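Local coordinates for protein ADP-dependent (S)-NAD(P)H-hydrate dehydratase (Enterococcus faecalis, PDB 2R3B) that probably repairs hydrated NAD(P)H by dehydrating the S-form of NAD(P)HX while ADP is converted to AMP, at residues 79-84 against 98-103; 143-148 against 240-245. All coordinates share one frame; numbering follows the deposited sequence.

Contact 1. Residues 79-84 against 98-103; sequences TDVKNH and GFEETV
Phe99 lays one face of its ring over the backbone between Thr79 and Asp80; its CE2 comes 3.3 Å from Asp80 N. With CG anti to its own carbonyl carbon (chi1 -72°), the benzyl group swings back toward 79-84, and a flat aromatic ring suits a place against a peptide. The Asp80 carboxylate stands nearly upright to that ring, planes 79° apart. Its OD1 accepts from Lys82 N through the anti lone pair, which makes an Asx turn, and OD2 makes a salt bridge with Arg54. His84 donates its NE2 hydrogen to Thr79 O, 3.1 Å from NE2 and 22° out of the ring plane; Gly98 CA adds a CA-H...O contact to that oxygen at 3.3 Å. The imidazole edge meets Gly98 N, and the Glu101 carboxylate folds back so that OE2 takes Gly98 N at 2.8 Å, across a type I turn closed by Glu101 N to Gly98 O. A water accepts from Val81 N at 3.0 Å and, weakly, from Phe99 N, bridging the segments. His84 ND1 bonds Lys82 of a neighbouring subunit. The contact joins the loop between strand 74-78 and helix 84-90 to the turn between strand 95-97, outermost in this chain, and helix 102-111, while Phe99 also touches Ile130 of helix 125-137.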
ATOM      1  N   THR B  79      19.841  -0.001   2.869  1.00 12.32           N
ATOM      2  CA  THR B  79      19.208   1.298   2.916  1.00 10.76           C
ATOM      3  C   THR B  79      18.979   1.667   4.358  1.00 12.10           C
ATOM      4  O   THR B  79      19.038   0.826   5.228  1.00 12.41           O
ATOM      5  CB  THR B  79      17.869   1.315   2.144  1.00 12.64           C
ATOM      6  OG1 THR B  79      17.382   2.659   2.112  1.00 12.56           O
ATOM      7  CG2 THR B  79      16.791   0.438   2.797  1.00 12.55           C
ATOM      8  N   ASP B  80      18.759   2.938   4.648  1.00 11.63           N
ATOM      9  CA  ASP B  80      18.488   3.295   6.049  1.00 12.48           C
ATOM     10  C   ASP B  80      17.307   2.497   6.590  1.00 13.41           C
ATOM     11  O   ASP B  80      16.277   2.316   5.933  1.00 12.98           O
ATOM     12  CB  ASP B  80      18.232   4.784   6.197  1.00 13.78           C
ATOM     13  CG  ASP B  80      18.402   5.265   7.610  1.00 13.80           C
ATOM     14  OD1 ASP B  80      17.488   5.044   8.438  1.00 13.80           O
ATOM     15  OD2 ASP B  80      19.453   5.901   7.886  1.00 16.15           O
ATOM     16  N   VAL B  81      17.458   2.021   7.819  1.00 13.18           N
ATOM     17  CA  VAL B  81      16.400   1.247   8.482  1.00 13.37           C
ATOM     18  C   VAL B  81      15.043   1.963   8.498  1.00 14.50           C
ATOM     19  O   VAL B  81      13.976   1.326   8.467  1.00 14.36           O
ATOM     20  CB  VAL B  81      16.840   0.833   9.901  1.00 13.50           C
ATOM     21  CG1 VAL B  81      17.027   2.087  10.765  1.00 13.81           C
ATOM     22  CG2 VAL B  81      15.849  -0.165  10.444  1.00 15.79           C
ATOM     23  N   LYS B  82      15.085   3.286   8.503  1.00 14.57           N
ATOM     24  CA  LYS B  82      13.869   4.120   8.358  1.00 15.00           C
ATOM     25  C   LYS B  82      13.010   3.678   7.176  1.00 13.13           C
ATOM     26  O   LYS B  82      11.784   3.750   7.227  1.00 13.56           O
ATOM     27  CB  LYS B  82      14.295   5.599   8.179  1.00 14.45           C
ATOM     28  CG  LYS B  82      13.151   6.610   7.969  1.00 15.11           C
ATOM     29  CD  LYS B  82      13.634   8.037   7.752  1.00 13.76           C
ATOM     30  CE  LYS B  82      12.441   9.008   7.610  1.00 15.60           C
ATOM     31  NZ  LYS B  82      12.906  10.382   7.389  1.00 14.21           N
ATOM     32  N   ASN B  83      13.667   3.261   6.097  1.00 11.55           N
ATOM     33  CA  ASN B  83      12.987   2.965   4.832  1.00 11.48           C
ATOM     34  C   ASN B  83      12.477   1.539   4.721  1.00 11.18           C
ATOM     35  O   ASN B  83      11.761   1.215   3.773  1.00 12.45           O
ATOM     36  CB  ASN B  83      13.911   3.287   3.658  1.00 11.60           C
ATOM     37  CG  ASN B  83      14.370   4.745   3.656  1.00 14.65           C
ATOM     38  OD1 ASN B  83      13.578   5.663   3.866  1.00 14.73           O
ATOM     39  ND2 ASN B  83      15.663   4.953   3.464  1.00 11.09           N
ATOM     40  N   HIS B  84      12.815   0.666   5.667  1.00 11.33           N
ATOM     41  CA  HIS B  84      12.490  -0.739   5.466  1.00 10.35           C
ATOM     42  C   HIS B  84      10.990  -1.041   5.471  1.00 11.27           C
ATOM     43  O   HIS B  84      10.539  -1.950   4.745  1.00 12.64           O
ATOM     44  CB  HIS B  84      13.179  -1.574   6.519  1.00 10.21           C
ATOM     45  CG  HIS B  84      14.666  -1.584   6.407  1.00 10.39           C
ATOM     46  ND1 HIS B  84      15.468  -2.311   7.262  1.00 11.62           N
ATOM     47  CD2 HIS B  84      15.503  -0.917   5.579  1.00 12.56           C
ATOM     48  CE1 HIS B  84      16.734  -2.101   6.955  1.00 13.13           C
ATOM     49  NE2 HIS B  84      16.789  -1.258   5.943  1.00 12.40           N
ATOM     50  N   GLY B  98      20.216  -2.712   7.026  1.00 12.75           N
ATOM     51  CA  GLY B  98      20.491  -1.297   7.366  1.00 11.20           C
ATOM     52  C   GLY B  98      21.945  -0.892   7.172  1.00 13.49           C
ATOM     53  O   GLY B  98      22.871  -1.705   7.170  1.00 14.19           O
ATOM     54  N   PHE B  99      22.159   0.386   6.988  1.00 12.78           N
ATOM     55  CA  PHE B  99      23.511   0.921   6.833  1.00 15.09           C
ATOM     56  C   PHE B  99      24.415   0.650   8.024  1.00 15.99           C
ATOM     57  O   PHE B  99      25.653   0.600   7.866  1.00 17.18           O
ATOM     58  CB  PHE B  99      23.454   2.424   6.656  1.00 15.13           C
ATOM     59  CG  PHE B  99      22.928   2.885   5.324  1.00 18.21           C
ATOM     60  CD1 PHE B  99      23.337   2.306   4.140  1.00 21.01           C
ATOM     61  CD2 PHE B  99      22.102   3.978   5.264  1.00 19.51           C
ATOM     62  CE1 PHE B  99      22.858   2.773   2.919  1.00 17.50           C
ATOM     63  CE2 PHE B  99      21.647   4.449   4.043  1.00 20.83           C
ATOM     64  CZ  PHE B  99      22.021   3.828   2.888  1.00 15.29           C
ATOM     65  N   GLU B 100      23.833   0.532   9.217  1.00 15.58           N
ATOM     66  CA  GLU B 100      24.557   0.303  10.470  0.70 17.07           C
ATOM     67  C   GLU B 100      25.012  -1.145  10.635  1.00 17.78           C
ATOM     68  O   GLU B 100      25.819  -1.468  11.508  1.00 16.20           O
ATOM     69  CB  GLU B 100      23.650   0.707  11.657  0.70 17.94           C
ATOM     70  CG  GLU B 100      22.587  -0.378  12.113  0.70 22.67           C
ATOM     71  CD  GLU B 100      21.193  -0.375  11.373  0.70 10.80           C
ATOM     72  OE1 GLU B 100      21.049   0.183  10.356  0.70 12.75           O
ATOM     73  OE2 GLU B 100      20.264  -0.999  11.850  0.70 24.28           O
ATOM     74  N   GLU B 101      24.444  -2.042   9.825  1.00 13.79           N
ATOM     75  CA  GLU B 101      24.678  -3.474   9.932  1.00 13.22           C
ATOM     76  C   GLU B 101      25.940  -3.852   9.142  1.00 15.47           C
ATOM     77  O   GLU B 101      25.884  -4.480   8.092  1.00 14.03           O
ATOM     78  CB  GLU B 101      23.438  -4.225   9.430  1.00 13.38           C
ATOM     79  CG  GLU B 101      22.231  -4.011  10.294  1.00 16.30           C
ATOM     80  CD  GLU B 101      21.120  -4.939   9.904  1.00 16.95           C
ATOM     81  OE1 GLU B 101      21.154  -6.124  10.310  1.00 18.15           O
ATOM     82  OE2 GLU B 101      20.184  -4.489   9.197  1.00 16.89           O
ATOM     83  N   THR B 102      27.098  -3.455   9.677  1.00 15.97           N
ATOM     84  CA  THR B 102      28.364  -3.469   8.921  1.00 15.39           C
ATOM     85  C   THR B 102      28.709  -4.867   8.395  1.00 15.24           C
ATOM     86  O   THR B 102      29.061  -5.031   7.244  1.00 15.00           O
ATOM     87  CB  THR B 102      29.530  -2.978   9.815  1.00 18.96           C
ATOM     88  OG1 THR B 102      29.160  -1.729  10.394  1.00 19.38           O
ATOM     89  CG2 THR B 102      30.843  -2.789   8.988  1.00 20.21           C
ATOM     90  N   VAL B 103      28.640  -5.862   9.259  1.00 15.45           N
ATOM     91  CA  VAL B 103      29.012  -7.217   8.884  1.00 16.07           C
ATOM     92  C   VAL B 103      28.025  -7.820   7.900  1.00 16.22           C
ATOM     93  O   VAL B 103      28.407  -8.374   6.875  1.00 13.13           O
ATOM     94  CB  VAL B 103      29.186  -8.078  10.131  1.00 16.27           C
ATOM     95  CG1 VAL B 103      29.471  -9.554   9.732  1.00 16.48           C
ATOM     96  CG2 VAL B 103      30.327  -7.456  11.017  1.00 15.00           C
TER
HETATM   97  O   HOH W   1      20.263   2.014   8.971  1.00 11.81           O

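Contact 2. Residues 143-148 against 240-245; sequences WLIIDG and IIAGFL
Leu245 sets its CD2 methyl over the six-membered ring of Trp143, 3.8 Å from the centroid and 13° off the normal, a CH-pi contact made face-on. The indole is turned for this by its side-chain torsions, CG lying anti to the carbonyl carbon (chi1 -70°), and a broad ring can receive both leucine methyls: Leu245 CD1 lies 3.9 Å from Trp143 CE3. Ile145, two residues on along the same side of the strand, works differently: its single CD1 tip reaches the helix backbone beside the small Ala242, 3.6 Å from Ala242 CA, and lies 3.7 Å from Ile241 CG2. This apolar part is tightly packed, with no direct hydrogen bond across it. The wet side is confined to the NE1 edge of the indole, where a water gives a hydrogen bond to Leu245 O at 2.7 Å and takes only a weak one from Trp143 NE1. Lys166 makes a separate cation-pi contact with the indole. Residues 240-245 of helix 233-247 run almost antiparallel to strand 143-147, 174° between the short segments, with axes 9.7 Å apart. Such a helix laid on a central parallel strand is typical of the layered alpha/beta core of the ribokinase-like fold.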
ATOM      1  N   TRP B 143      29.137  -7.211 -11.415  1.00 14.92           N
ATOM      2  CA  TRP B 143      28.755  -5.954 -12.031  1.00 14.39           C
ATOM      3  C   TRP B 143      28.535  -4.925 -10.934  1.00 15.57           C
ATOM      4  O   TRP B 143      27.920  -5.225  -9.914  1.00 15.43           O
ATOM      5  CB  TRP B 143      27.469  -6.136 -12.829  1.00 16.12           C
ATOM      6  CG  TRP B 143      27.626  -6.953 -14.067  1.00 16.25           C
ATOM      7  CD1 TRP B 143      27.308  -8.251 -14.239  1.00 21.91           C
ATOM      8  CD2 TRP B 143      28.112  -6.485 -15.315  1.00 18.21           C
ATOM      9  NE1 TRP B 143      27.584  -8.636 -15.519  1.00 23.14           N
ATOM     10  CE2 TRP B 143      28.055  -7.558 -16.210  1.00 21.65           C
ATOM     11  CE3 TRP B 143      28.541  -5.241 -15.774  1.00 18.32           C
ATOM     12  CZ2 TRP B 143      28.440  -7.440 -17.533  1.00 21.25           C
ATOM     13  CZ3 TRP B 143      28.930  -5.123 -17.093  1.00 22.88           C
ATOM     14  CH2 TRP B 143      28.874  -6.209 -17.951  1.00 19.58           C
ATOM     15  N   LEU B 144      29.013  -3.707 -11.154  1.00 13.05           N
ATOM     16  CA  LEU B 144      28.865  -2.622 -10.209  1.00 14.32           C
ATOM     17  C   LEU B 144      28.318  -1.418 -10.965  1.00 16.08           C
ATOM     18  O   LEU B 144      29.024  -0.863 -11.817  1.00 16.79           O
ATOM     19  CB  LEU B 144      30.214  -2.269  -9.570  1.00 13.43           C
ATOM     20  CG  LEU B 144      30.278  -1.039  -8.665  1.00 17.23           C
ATOM     21  CD1 LEU B 144      29.250  -1.140  -7.529  1.00 17.77           C
ATOM     22  CD2 LEU B 144      31.674  -0.824  -8.075  1.00 16.74           C
ATOM     23  N   ILE B 145      27.093  -1.000 -10.647  1.00 13.65           N
ATOM     24  CA  ILE B 145      26.452   0.154 -11.289  1.00 14.17           C
ATOM     25  C   ILE B 145      26.524   1.319 -10.318  1.00 16.48           C
ATOM     26  O   ILE B 145      26.083   1.209  -9.178  1.00 14.32           O
ATOM     27  CB  ILE B 145      25.001  -0.137 -11.640  1.00 14.78           C
ATOM     28  CG1 ILE B 145      24.903  -1.431 -12.452  1.00 15.14           C
ATOM     29  CG2 ILE B 145      24.367   1.091 -12.361  1.00 14.70           C
ATOM     30  CD1 ILE B 145      23.522  -2.078 -12.341  1.00 12.23           C
ATOM     31  N   ILE B 146      27.131   2.415 -10.752  1.00 15.14           N
ATOM     32  CA  ILE B 146      27.344   3.606  -9.919  1.00 15.07           C
ATOM     33  C   ILE B 146      26.470   4.695 -10.517  1.00 15.85           C
ATOM     34  O   ILE B 146      26.668   5.104 -11.650  1.00 16.20           O
ATOM     35  CB  ILE B 146      28.818   4.020  -9.926  1.00 13.94           C
ATOM     36  CG1 ILE B 146      29.681   2.861  -9.401  1.00 17.62           C
ATOM     37  CG2 ILE B 146      29.057   5.307  -9.079  1.00 13.23           C
ATOM     38  CD1 ILE B 146      31.205   3.133  -9.433  1.00 17.64           C
ATOM     39  N   ASP B 147      25.516   5.160  -9.723  1.00 12.83           N
ATOM     40  CA  ASP B 147      24.405   5.981 -10.178  1.00 14.73           C
ATOM     41  C   ASP B 147      24.291   7.209  -9.286  1.00 17.57           C
ATOM     42  O   ASP B 147      24.708   7.196  -8.131  1.00 17.34           O
ATOM     43  CB  ASP B 147      23.132   5.134 -10.088  1.00 18.29           C
ATOM     44  CG  ASP B 147      21.885   5.870 -10.524  1.00 24.23           C
ATOM     45  OD1 ASP B 147      21.851   6.363 -11.677  1.00 26.72           O
ATOM     46  OD2 ASP B 147      20.927   5.956  -9.709  1.00 31.19           O
ATOM     47  N   GLY B 148      23.736   8.288  -9.815  1.00 17.14           N
ATOM     48  CA  GLY B 148      23.303   9.424  -8.979  1.00 19.13           C
ATOM     49  C   GLY B 148      24.419  10.055  -8.175  1.00 18.75           C
ATOM     50  O   GLY B 148      25.538  10.214  -8.659  1.00 16.33           O
ATOM     51  N   ILE B 240      16.217  -1.555 -13.374  1.00 13.65           N
ATOM     52  CA  ILE B 240      16.077  -2.384 -14.575  1.00 12.97           C
ATOM     53  C   ILE B 240      17.434  -2.847 -15.080  1.00 12.78           C
ATOM     54  O   ILE B 240      17.594  -4.036 -15.438  1.00 12.93           O
ATOM     55  CB  ILE B 240      15.329  -1.661 -15.709  1.00 13.51           C
ATOM     56  CG1 ILE B 240      13.915  -1.280 -15.276  1.00 13.90           C
ATOM     57  CG2 ILE B 240      15.213  -2.613 -16.922  1.00 12.90           C
ATOM     58  CD1 ILE B 240      13.111  -0.361 -16.225  1.00 10.11           C
ATOM     59  N   ILE B 241      18.408  -1.934 -15.123  1.00 12.88           N
ATOM     60  CA  ILE B 241      19.759  -2.304 -15.561  1.00 13.62           C
ATOM     61  C   ILE B 241      20.290  -3.404 -14.649  1.00 12.62           C
ATOM     62  O   ILE B 241      20.789  -4.453 -15.097  1.00 13.50           O
ATOM     63  CB  ILE B 241      20.722  -1.091 -15.622  1.00 13.47           C
ATOM     64  CG1 ILE B 241      20.285  -0.129 -16.748  1.00 12.88           C
ATOM     65  CG2 ILE B 241      22.222  -1.583 -15.797  1.00 11.46           C
ATOM     66  CD1 ILE B 241      21.001   1.284 -16.701  1.00 13.02           C
ATOM     67  N   ALA B 242      20.150  -3.198 -13.355  1.00 13.83           N
ATOM     68  CA  ALA B 242      20.641  -4.198 -12.387  1.00 12.43           C
ATOM     69  C   ALA B 242      19.981  -5.574 -12.572  1.00 13.30           C
ATOM     70  O   ALA B 242      20.649  -6.603 -12.579  1.00 14.96           O
ATOM     71  CB  ALA B 242      20.454  -3.644 -10.933  1.00 11.71           C
ATOM     72  N   GLY B 243      18.653  -5.607 -12.706  1.00 13.22           N
ATOM     73  CA  GLY B 243      17.908  -6.846 -12.942  1.00 14.31           C
ATOM     74  C   GLY B 243      18.280  -7.526 -14.260  1.00 12.60           C
ATOM     75  O   GLY B 243      18.333  -8.746 -14.339  1.00 14.41           O
ATOM     76  N   PHE B 244      18.538  -6.729 -15.304  1.00 12.76           N
ATOM     77  CA  PHE B 244      18.969  -7.290 -16.564  1.00 12.06           C
ATOM     78  C   PHE B 244      20.339  -7.941 -16.454  1.00 14.53           C
ATOM     79  O   PHE B 244      20.527  -9.070 -16.915  1.00 15.31           O
ATOM     80  CB  PHE B 244      18.948  -6.246 -17.680  1.00 12.79           C
ATOM     81  CG  PHE B 244      17.651  -6.201 -18.432  1.00 12.33           C
ATOM     82  CD1 PHE B 244      16.441  -6.143 -17.733  1.00 15.03           C
ATOM     83  CD2 PHE B 244      17.624  -6.164 -19.813  1.00 15.46           C
ATOM     84  CE1 PHE B 244      15.219  -6.117 -18.420  1.00 12.43           C
ATOM     85  CE2 PHE B 244      16.396  -6.126 -20.508  1.00 13.06           C
ATOM     86  CZ  PHE B 244      15.202  -6.088 -19.814  1.00 13.87           C
ATOM     87  N   LEU B 245      21.289  -7.244 -15.842  1.00 15.33           N
ATOM     88  CA  LEU B 245      22.656  -7.782 -15.684  1.00 14.43           C
ATOM     89  C   LEU B 245      22.662  -9.038 -14.794  1.00 15.16           C
ATOM     90  O   LEU B 245      23.542  -9.889 -14.896  1.00 17.04           O
ATOM     91  CB  LEU B 245      23.603  -6.725 -15.147  1.00 15.02           C
ATOM     92  CG  LEU B 245      23.966  -5.641 -16.163  1.00 14.77           C
ATOM     93  CD1 LEU B 245      24.703  -4.506 -15.473  1.00 14.07           C
ATOM     94  CD2 LEU B 245      24.809  -6.224 -17.318  1.00 15.01           C
TER
HETATM   95  O   HOH W   2      25.160 -10.443 -16.932  1.00 22.73           O

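How the contacts relate
From the N terminus, the chain first completes contact 1, whose segments are separated by 13 residues that hold most of helix 84-90 and strand 95-97; this closes a short local loop beside the strand that is outermost in this chain's sheet. Contact 2 follows in series, neither nested in nor crossing contact 1; its segments are separated by 91 residues, and it brings helix 233-247 back onto strand 143-147 in the middle of the sheet. Their centres are 20 Å apart, and the nearest atoms about 12 Å, with no touch. Contact 1 thus ties neighbouring connections at a border that meets other subunits, whereas contact 2 joins distant parts of the sequence within the buried core, near the centre of the chain.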